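Local coordinates for RimK domain protein ATP-grasp (Sphaerobacter thermophilus, PDB 5I47) that probably binds ATP and a metal ion as an ATP-grasp ligase of the RimK/LysX type, though its own substrate is not established, at residues V184-E194 with S259-M270; V80-L89 with R229-V237. One frame throughout, in Å; residues are numbered along the deposited sequence.

Interaction 1: V184-E194 with S259-M270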
loop_
_atom_site.group_PDB
_atom_site.type_symbol
_atom_site.label_atom_id
_atom_site.label_comp_id
_atom_site.label_asym_id
_atom_site.label_seq_id
_atom_site.Cartn_x
_atom_site.Cartn_y
_atom_site.Cartn_z
ATOM N N VAL B 184 21.421 -3.375 -13.632
ATOM C CA VAL B 184 20.600 -2.399 -14.345
ATOM C C VAL B 184 19.804 -3.116 -15.427
ATOM O O VAL B 184 20.379 -3.656 -16.378
ATOM C CB VAL B 184 21.461 -1.280 -14.952
ATOM C CG1 VAL B 184 20.605 -0.366 -15.819
ATOM C CG2 VAL B 184 22.153 -0.488 -13.856
ATOM N N VAL B 185 18.482 -3.113 -15.288
ATOM C CA VAL B 185 17.579 -3.676 -16.285
ATOM C C VAL B 185 16.913 -2.512 -17.002
ATOM O O VAL B 185 16.136 -1.758 -16.400
ATOM C CB VAL B 185 16.543 -4.610 -15.651
ATOM C CG1 VAL B 185 15.633 -5.201 -16.719
ATOM C CG2 VAL B 185 17.246 -5.707 -14.864
ATOM N N ALA B 186 17.223 -2.353 -18.285
ATOM C CA ALA B 186 16.705 -1.252 -19.092
ATOM C C ALA B 186 15.673 -1.794 -20.075
ATOM O O ALA B 186 15.875 -1.819 -21.291
ATOM C CB ALA B 186 17.852 -0.531 -19.814
ATOM N N GLY B 187 14.546 -2.236 -19.526
ATOM C CA GLY B 187 13.482 -2.790 -20.334
ATOM C C GLY B 187 13.505 -4.302 -20.379
ATOM O O GLY B 187 13.066 -4.974 -19.442
ATOM N N ARG B 188 14.055 -4.844 -21.460
ATOM C CA ARG B 188 13.954 -6.262 -21.763
ATOM C C ARG B 188 15.183 -7.066 -21.362
ATOM O O ARG B 188 15.075 -8.285 -21.199
ATOM C CB ARG B 188 13.702 -6.439 -23.264
ATOM C CG ARG B 188 13.044 -7.733 -23.663
ATOM C CD ARG B 188 12.504 -7.618 -25.081
ATOM N NE ARG B 188 11.447 -6.613 -25.175
ATOM C CZ ARG B 188 10.166 -6.857 -24.918
ATOM N NH1 ARG B 188 9.266 -5.887 -25.029
ATOM N NH2 ARG B 188 9.782 -8.074 -24.548
ATOM N N SER B 189 16.337 -6.423 -21.190
ATOM C CA SER B 189 17.581 -7.137 -20.941
ATOM C C SER B 189 18.427 -6.381 -19.924
ATOM O O SER B 189 18.172 -5.218 -19.603
ATOM C CB SER B 189 18.386 -7.334 -22.234
ATOM O OG SER B 189 17.584 -7.890 -23.260
ATOM N N LEU B 190 19.451 -7.068 -19.429
ATOM C CA LEU B 190 20.437 -6.481 -18.530
ATOM C C LEU B 190 21.297 -5.489 -19.303
ATOM O O LEU B 190 22.061 -5.879 -20.190
ATOM C CB LEU B 190 21.292 -7.584 -17.917
ATOM C CG LEU B 190 22.422 -7.175 -16.977
ATOM C CD1 LEU B 190 21.857 -6.525 -15.721
ATOM C CD2 LEU B 190 23.273 -8.385 -16.628
ATOM N N ALA B 191 21.175 -4.204 -18.976
ATOM C CA ALA B 191 21.962 -3.179 -19.650
ATOM C C ALA B 191 23.389 -3.100 -19.131
ATOM O O ALA B 191 24.262 -2.569 -19.827
ATOM C CB ALA B 191 21.292 -1.812 -19.504
ATOM N N GLY B 192 23.648 -3.606 -17.936
ATOM C CA GLY B 192 24.986 -3.550 -17.389
ATOM C C GLY B 192 24.978 -3.909 -15.925
ATOM O O GLY B 192 23.934 -3.951 -15.268
ATOM N N ILE B 193 26.179 -4.178 -15.425
ATOM C CA ILE B 193 26.417 -4.484 -14.022
ATOM C C ILE B 193 27.356 -3.424 -13.469
ATOM O O ILE B 193 28.324 -3.037 -14.131
ATOM C CB ILE B 193 27.008 -5.898 -13.850
ATOM C CG1 ILE B 193 26.085 -6.926 -14.511
ATOM C CG2 ILE B 193 27.214 -6.223 -12.385
ATOM C CD1 ILE B 193 26.572 -8.350 -14.408
ATOM N N GLU B 194 27.057 -2.939 -12.268
ATOM C CA GLU B 194 27.826 -1.867 -11.656
ATOM C C GLU B 194 28.129 -2.211 -10.203
ATOM O O GLU B 194 27.562 -3.144 -9.628
ATOM C CB GLU B 194 27.084 -0.529 -11.755
ATOM C CG GLU B 194 26.955 -0.015 -13.178
ATOM C CD GLU B 194 26.120 1.246 -13.276
ATOM O OE1 GLU B 194 25.224 1.432 -12.426
ATOM O OE2 GLU B 194 26.360 2.048 -14.204
ATOM N N SER B 259 25.968 7.049 -15.117
ATOM C CA SER B 259 27.272 6.402 -15.217
ATOM C C SER B 259 27.303 5.368 -16.335
ATOM O O SER B 259 28.286 5.279 -17.080
ATOM C CB SER B 259 27.629 5.751 -13.880
ATOM O OG SER B 259 28.750 4.893 -14.010
ATOM N N LEU B 260 26.236 4.577 -16.469
ATOM C CA LEU B 260 26.231 3.520 -17.475
ATOM C C LEU B 260 26.171 4.098 -18.884
ATOM O O LEU B 260 26.821 3.580 -19.798
ATOM C CB LEU B 260 25.065 2.564 -17.226
ATOM C CG LEU B 260 25.160 1.221 -17.954
ATOM C CD1 LEU B 260 26.434 0.489 -17.558
ATOM C CD2 LEU B 260 23.936 0.360 -17.677
ATOM N N SER B 261 25.402 5.172 -19.080
ATOM C CA SER B 261 25.404 5.869 -20.362
ATOM C C SER B 261 26.770 6.450 -20.693
ATOM O O SER B 261 27.095 6.619 -21.874
ATOM C CB SER B 261 24.359 6.984 -20.366
ATOM O OG SER B 261 23.078 6.487 -20.698
ATOM N N GLY B 262 27.577 6.754 -19.674
ATOM C CA GLY B 262 28.903 7.288 -19.926
ATOM C C GLY B 262 29.809 6.303 -20.638
ATOM O O GLY B 262 30.640 6.695 -21.461
ATOM N N ARG B 263 29.664 5.012 -20.339
ATOM C CA ARG B 263 30.498 3.987 -20.955
ATOM C C ARG B 263 29.918 3.471 -22.265
ATOM O O ARG B 263 30.121 2.300 -22.617
ATOM C CB ARG B 263 30.730 2.840 -19.974
ATOM C CG ARG B 263 31.080 3.312 -18.580
ATOM C CD ARG B 263 31.425 2.154 -17.670
ATOM N NE ARG B 263 31.160 2.491 -16.275
ATOM C CZ ARG B 263 30.148 1.998 -15.571
ATOM N NH1 ARG B 263 29.316 1.128 -16.125
ATOM N NH2 ARG B 263 29.971 2.370 -14.311
ATOM N N GLY B 264 29.195 4.317 -23.001
ATOM C CA GLY B 264 28.695 3.966 -24.312
ATOM C C GLY B 264 27.493 3.051 -24.331
ATOM O O GLY B 264 26.981 2.759 -25.421
ATOM N N VAL B 265 27.026 2.578 -23.177
ATOM C CA VAL B 265 25.818 1.761 -23.141
ATOM C C VAL B 265 24.618 2.663 -23.394
ATOM O O VAL B 265 24.342 3.586 -22.619
ATOM C CB VAL B 265 25.692 1.026 -21.804
ATOM C CG1 VAL B 265 24.460 0.131 -21.807
ATOM C CG2 VAL B 265 26.949 0.214 -21.524
ATOM N N ASP B 266 23.902 2.406 -24.488
ATOM C CA ASP B 266 22.778 3.248 -24.901
ATOM C C ASP B 266 21.552 2.918 -24.045
ATOM O O ASP B 266 20.548 2.371 -24.507
ATOM C CB ASP B 266 22.503 3.058 -26.386
ATOM C CG ASP B 266 21.439 4.001 -26.913
ATOM O OD1 ASP B 266 21.163 5.024 -26.250
ATOM O OD2 ASP B 266 20.880 3.720 -27.996
ATOM N N VAL B 267 21.648 3.272 -22.760
ATOM C CA VAL B 267 20.574 2.949 -21.821
ATOM C C VAL B 267 19.288 3.661 -22.218
ATOM O O VAL B 267 18.205 3.064 -22.216
ATOM C CB VAL B 267 20.985 3.300 -20.379
ATOM C CG1 VAL B 267 19.879 2.900 -19.409
ATOM C CG2 VAL B 267 22.294 2.621 -20.012
ATOM N N ALA B 268 19.389 4.945 -22.568
ATOM C CA ALA B 268 18.206 5.706 -22.955
ATOM C C ALA B 268 17.564 5.132 -24.212
ATOM O O ALA B 268 16.335 5.131 -24.344
ATOM C CB ALA B 268 18.572 7.176 -23.159
ATOM N N GLY B 269 18.377 4.638 -25.145
ATOM C CA GLY B 269 17.822 4.045 -26.350
ATOM C C GLY B 269 17.033 2.783 -26.063
ATOM O O GLY B 269 15.941 2.587 -26.603
HETATM N N MSE B 270 17.566 1.921 -25.206
HETATM C CA MSE B 270 16.884 0.692 -24.819
HETATM C C MSE B 270 15.555 0.981 -24.129
HETATM O O MSE B 270 14.560 0.298 -24.367
HETATM C CB MSE B 270 17.776 -0.137 -23.900
HETATM C CG MSE B 270 19.113 -0.492 -24.508
HETATM SE SE MSE B 270 20.292 -1.342 -23.214
HETATM C CE MSE B 270 19.210 -2.925 -22.819
#

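Interaction 2: V80-L89 with R229-V237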
loop_
_atom_site.group_PDB
_atom_site.type_symbol
_atom_site.label_atom_id
_atom_site.label_comp_id
_atom_site.label_asym_id
_atom_site.label_seq_id
_atom_site.Cartn_x
_atom_site.Cartn_y
_atom_site.Cartn_z
ATOM N N VAL B 80 5.307 2.889 -17.912
ATOM C CA VAL B 80 6.494 2.127 -17.553
ATOM C C VAL B 80 7.142 2.833 -16.369
ATOM O O VAL B 80 7.501 4.006 -16.478
ATOM C CB VAL B 80 7.470 1.998 -18.731
ATOM C CG1 VAL B 80 8.810 1.454 -18.255
ATOM C CG2 VAL B 80 6.878 1.109 -19.812
ATOM N N ASN B 81 7.297 2.144 -15.240
ATOM C CA ASN B 81 6.951 0.736 -15.102
ATOM C C ASN B 81 5.450 0.505 -14.958
ATOM O O ASN B 81 4.730 1.352 -14.425
ATOM C CB ASN B 81 7.678 0.138 -13.896
ATOM C CG ASN B 81 9.176 0.047 -14.104
ATOM O OD1 ASN B 81 9.654 -0.784 -14.877
ATOM N ND2 ASN B 81 9.925 0.891 -13.409
ATOM N N ARG B 82 4.993 -0.647 -15.450
ATOM C CA ARG B 82 3.597 -1.030 -15.296
ATOM C C ARG B 82 3.223 -1.066 -13.818
ATOM O O ARG B 82 4.073 -1.273 -12.946
ATOM C CB ARG B 82 3.342 -2.391 -15.945
ATOM C CG ARG B 82 3.871 -3.570 -15.151
ATOM C CD ARG B 82 3.698 -4.871 -15.930
ATOM N NE ARG B 82 4.516 -4.874 -17.141
ATOM C CZ ARG B 82 5.781 -5.279 -17.188
ATOM N NH1 ARG B 82 6.451 -5.241 -18.336
ATOM N NH2 ARG B 82 6.380 -5.724 -16.089
ATOM N N ALA B 83 1.929 -0.854 -13.544
ATOM C CA ALA B 83 1.469 -0.665 -12.170
ATOM C C ALA B 83 1.933 -1.796 -11.259
ATOM O O ALA B 83 2.459 -1.554 -10.164
ATOM C CB ALA B 83 -0.056 -0.545 -12.141
ATOM N N ALA B 84 1.764 -3.043 -11.706
ATOM C CA ALA B 84 2.097 -4.189 -10.863
ATOM C C ALA B 84 3.578 -4.217 -10.516
ATOM O O ALA B 84 3.948 -4.540 -9.380
ATOM C CB ALA B 84 1.690 -5.485 -11.556
ATOM N N THR B 85 4.442 -3.897 -11.483
ATOM C CA THR B 85 5.871 -3.820 -11.200
ATOM C C THR B 85 6.186 -2.637 -10.293
ATOM O O THR B 85 6.959 -2.767 -9.337
ATOM C CB THR B 85 6.654 -3.729 -12.509
ATOM O OG1 THR B 85 6.442 -4.925 -13.271
ATOM C CG2 THR B 85 8.135 -3.572 -12.238
ATOM N N ALA B 86 5.580 -1.479 -10.568
ATOM C CA ALA B 86 5.746 -0.330 -9.686
ATOM C C ALA B 86 5.317 -0.653 -8.263
ATOM O O ALA B 86 5.897 -0.127 -7.308
ATOM C CB ALA B 86 4.956 0.862 -10.224
ATOM N N ARG B 87 4.313 -1.518 -8.096
ATOM C CA ARG B 87 3.922 -1.929 -6.749
ATOM C C ARG B 87 5.020 -2.750 -6.080
ATOM O O ARG B 87 5.265 -2.602 -4.879
ATOM C CB ARG B 87 2.607 -2.711 -6.791
ATOM C CG ARG B 87 1.391 -1.883 -6.408
ATOM C CD ARG B 87 0.088 -2.676 -6.481
ATOM N NE ARG B 87 -0.615 -2.471 -7.745
ATOM C CZ ARG B 87 -0.718 -3.388 -8.702
ATOM N NH1 ARG B 87 -0.176 -4.585 -8.532
ATOM N NH2 ARG B 87 -1.372 -3.111 -9.823
ATOM N N LEU B 88 5.697 -3.619 -6.839
ATOM C CA LEU B 88 6.778 -4.410 -6.258
ATOM C C LEU B 88 7.973 -3.542 -5.884
ATOM O O LEU B 88 8.688 -3.852 -4.925
ATOM C CB LEU B 88 7.208 -5.517 -7.223
ATOM C CG LEU B 88 6.252 -6.692 -7.440
ATOM C CD1 LEU B 88 6.939 -7.784 -8.223
ATOM C CD2 LEU B 88 5.736 -7.232 -6.119
ATOM N N LEU B 89 8.215 -2.461 -6.626
ATOM C CA LEU B 89 9.288 -1.548 -6.251
ATOM C C LEU B 89 8.906 -0.711 -5.036
ATOM O O LEU B 89 9.776 -0.334 -4.245
ATOM C CB LEU B 89 9.644 -0.637 -7.427
ATOM C CG LEU B 89 9.890 -1.281 -8.789
ATOM C CD1 LEU B 89 10.162 -0.220 -9.843
ATOM C CD2 LEU B 89 11.041 -2.257 -8.713
ATOM N N ARG B 229 11.029 -13.795 -13.896
ATOM C CA ARG B 229 10.038 -13.992 -12.845
ATOM C C ARG B 229 9.389 -12.696 -12.379
ATOM O O ARG B 229 8.170 -12.652 -12.190
ATOM C CB ARG B 229 10.682 -14.699 -11.648
ATOM C CG ARG B 229 11.207 -16.085 -11.967
ATOM C CD ARG B 229 10.075 -17.043 -12.326
ATOM N NE ARG B 229 10.591 -18.298 -12.870
ATOM C CZ ARG B 229 10.613 -18.598 -14.165
ATOM N NH1 ARG B 229 10.130 -17.740 -15.054
ATOM N NH2 ARG B 229 11.115 -19.756 -14.572
ATOM N N LEU B 230 10.179 -11.637 -12.195
ATOM C CA LEU B 230 9.641 -10.354 -11.759
ATOM C C LEU B 230 9.072 -9.545 -12.920
ATOM O O LEU B 230 8.140 -8.760 -12.719
ATOM C CB LEU B 230 10.729 -9.562 -11.034
ATOM C CG LEU B 230 10.419 -8.191 -10.444
ATOM C CD1 LEU B 230 11.133 -8.033 -9.116
ATOM C CD2 LEU B 230 10.832 -7.092 -11.406
ATOM N N GLY B 231 9.605 -9.709 -14.120
ATOM C CA GLY B 231 9.075 -9.048 -15.292
ATOM C C GLY B 231 10.049 -8.032 -15.870
ATOM O O GLY B 231 11.028 -7.623 -15.237
ATOM N N THR B 232 9.766 -7.626 -17.102
ATOM C CA THR B 232 10.537 -6.594 -17.770
ATOM C C THR B 232 10.193 -5.218 -17.200
ATOM O O THR B 232 9.114 -4.997 -16.644
ATOM C CB THR B 232 10.269 -6.616 -19.274
ATOM O OG1 THR B 232 8.868 -6.424 -19.515
ATOM C CG2 THR B 232 10.705 -7.949 -19.873
ATOM N N GLY B 233 11.122 -4.287 -17.357
ATOM C CA GLY B 233 10.910 -2.929 -16.905
ATOM C C GLY B 233 12.223 -2.177 -16.834
ATOM O O GLY B 233 13.278 -2.671 -17.235
ATOM N N THR B 234 12.132 -0.961 -16.308
ATOM C CA THR B 234 13.293 -0.100 -16.099
ATOM C C THR B 234 13.542 -0.028 -14.596
ATOM O O THR B 234 12.886 0.741 -13.888
ATOM C CB THR B 234 13.064 1.283 -16.706
ATOM O OG1 THR B 234 11.792 1.788 -16.287
ATOM C CG2 THR B 234 13.079 1.200 -18.219
ATOM N N TYR B 235 14.480 -0.840 -14.108
ATOM C CA TYR B 235 14.731 -0.913 -12.676
ATOM C C TYR B 235 16.161 -1.368 -12.421
ATOM O O TYR B 235 16.878 -1.780 -13.333
ATOM C CB TYR B 235 13.724 -1.838 -11.972
ATOM C CG TYR B 235 13.624 -3.265 -12.489
ATOM C CD1 TYR B 235 14.527 -4.244 -12.085
ATOM C CD2 TYR B 235 12.594 -3.643 -13.347
ATOM C CE1 TYR B 235 14.422 -5.551 -12.540
ATOM C CE2 TYR B 235 12.480 -4.944 -13.805
ATOM C CZ TYR B 235 13.398 -5.896 -13.400
ATOM O OH TYR B 235 13.283 -7.196 -13.855
ATOM N N ALA B 236 16.567 -1.289 -11.154
ATOM C CA ALA B 236 17.912 -1.644 -10.723
ATOM C C ALA B 236 17.834 -2.529 -9.487
ATOM O O ALA B 236 17.230 -2.141 -8.483
ATOM C CB ALA B 236 18.733 -0.391 -10.422
ATOM N N VAL B 237 18.446 -3.708 -9.557
ATOM C CA VAL B 237 18.437 -4.674 -8.462
ATOM C C VAL B 237 19.697 -4.475 -7.628
ATOM O O VAL B 237 20.817 -4.634 -8.133
ATOM C CB VAL B 237 18.349 -6.116 -8.986
ATOM C CG1 VAL B 237 18.120 -7.089 -7.843
ATOM C CG2 VAL B 237 17.252 -6.248 -10.032
HETATM O O HOH W 1 7.767 -2.839 -15.709
HETATM O O HOH W 2 5.939 -7.227 -12.016
#

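Interaction 1: V184-E194 with S259-M270
Ala-186 packs against Val-267 and Met-270, and Ala-191 against Leu-260 and Met-270, where a beta hairpin of the ATP-grasp domain is covered by two short helices and their connecting loop. The hairpin joins strands 180-187 and 190-196. The contact is mostly apolar. Leu-260 and Val-184 meet tip to tip, with CD2 of Leu-260 3.9 Å from CG1 of Val-184. The same CD2 also touches the methyl group of Ala-191. Farther along, SE of Met-270, a selenomethionine, lies 3.9 Å from CB of Ala-191. A bend at the third torsion (chi3 62°) then turns CE back toward the methyl of Ala-186. Val-267 adds CG1 against the same Ala-186 methyl. Gly-192 faces Leu-260, and a CB there would probably clash with CD1 of Leu-260 as it stands.

Charge enters at one end. OE2 of Glu-194 makes a long salt bridge of 3.6 Å to NH2 of Arg-263, with carboxylate and guanidinium planes 79° apart. The stronger partner of Glu-194 is Arg-182, bound through OE1. Nearby, OG of Ser-259 is hydrogen-bonded to the backbone O of Tyr-209. Within the covering segment, Asp-266 is the N-cap of helix 267-275: OD1 of Asp-266 accepts from N of Gly-269 at 3.0 Å. Back at the hairpin, Val-265 sets CG1 3.4 Å from the backbone O of Ala-191.

Interaction 2: V80-L89 with R229-V237
Asn-81 and Gly-233 bring the two backbones closest, with CA atoms 5.7 Å apart, where the turn into helix 83-90 meets the link from helix 216-230 to strand 235-241. Val-80 ends an outer strand of the parallel preATP-grasp sheet, so the contact ties that sheet to the antiparallel sheet of the ATP-grasp domain. Asn-81, after a cis peptide bond, grips Thr-234 twice. Its OD1 accepts from N of Thr-234 at 2.9 Å. Its ND2 gives a nearly straight bond (174°) to O of Thr-234; that O lies in the Asn-81 amide plane, but ND2 stands above the Thr-234 carbonyl plane. Were Asn-81 cut back to an alanine, N and O of Thr-234 would probably lose these mates, and a gap is likely to open beside Gly-233. Arg-82, the N-cap residue of helix 83-90, bends at chi3 (65°) and holds Thr-232 end-on, NH1 2.9 Å from OG1 of Thr-232 and NH2 2.9 Å from its O. Waters join OD1 of Asn-81 to O of Thr-232 and OG1 of Thr-85 to O of Leu-230. Phe-274 of helix 267-275 covers Val-80 and Arg-82, and Val-251 of strand 246-253 touches Leu-89 and Tyr-235.

In the fold
Interactions 1 and 2 meet on one antiparallel sheet, in which strands 180-187 and 235-241 are neighbours. Backbone pairs probably join them there: N of Gly-187 with O of Gly-233, and N of Val-185 with O of Tyr-235. Helix 267-275 also serves both, through Met-270 in interaction 1 and Phe-274 around interaction 2. Each is partly buried, but interaction 2 lies deeper: its centre is about 8 Å from the centre of the chain, that of interaction 1 about 15 Å. Their chemistry differs. Interaction 1 packs helices on a hairpin with apolar side chains and a charged end. Interaction 2 ties a helix start to a chain link, largely through side-chain bonds to backbone and two bridging waters.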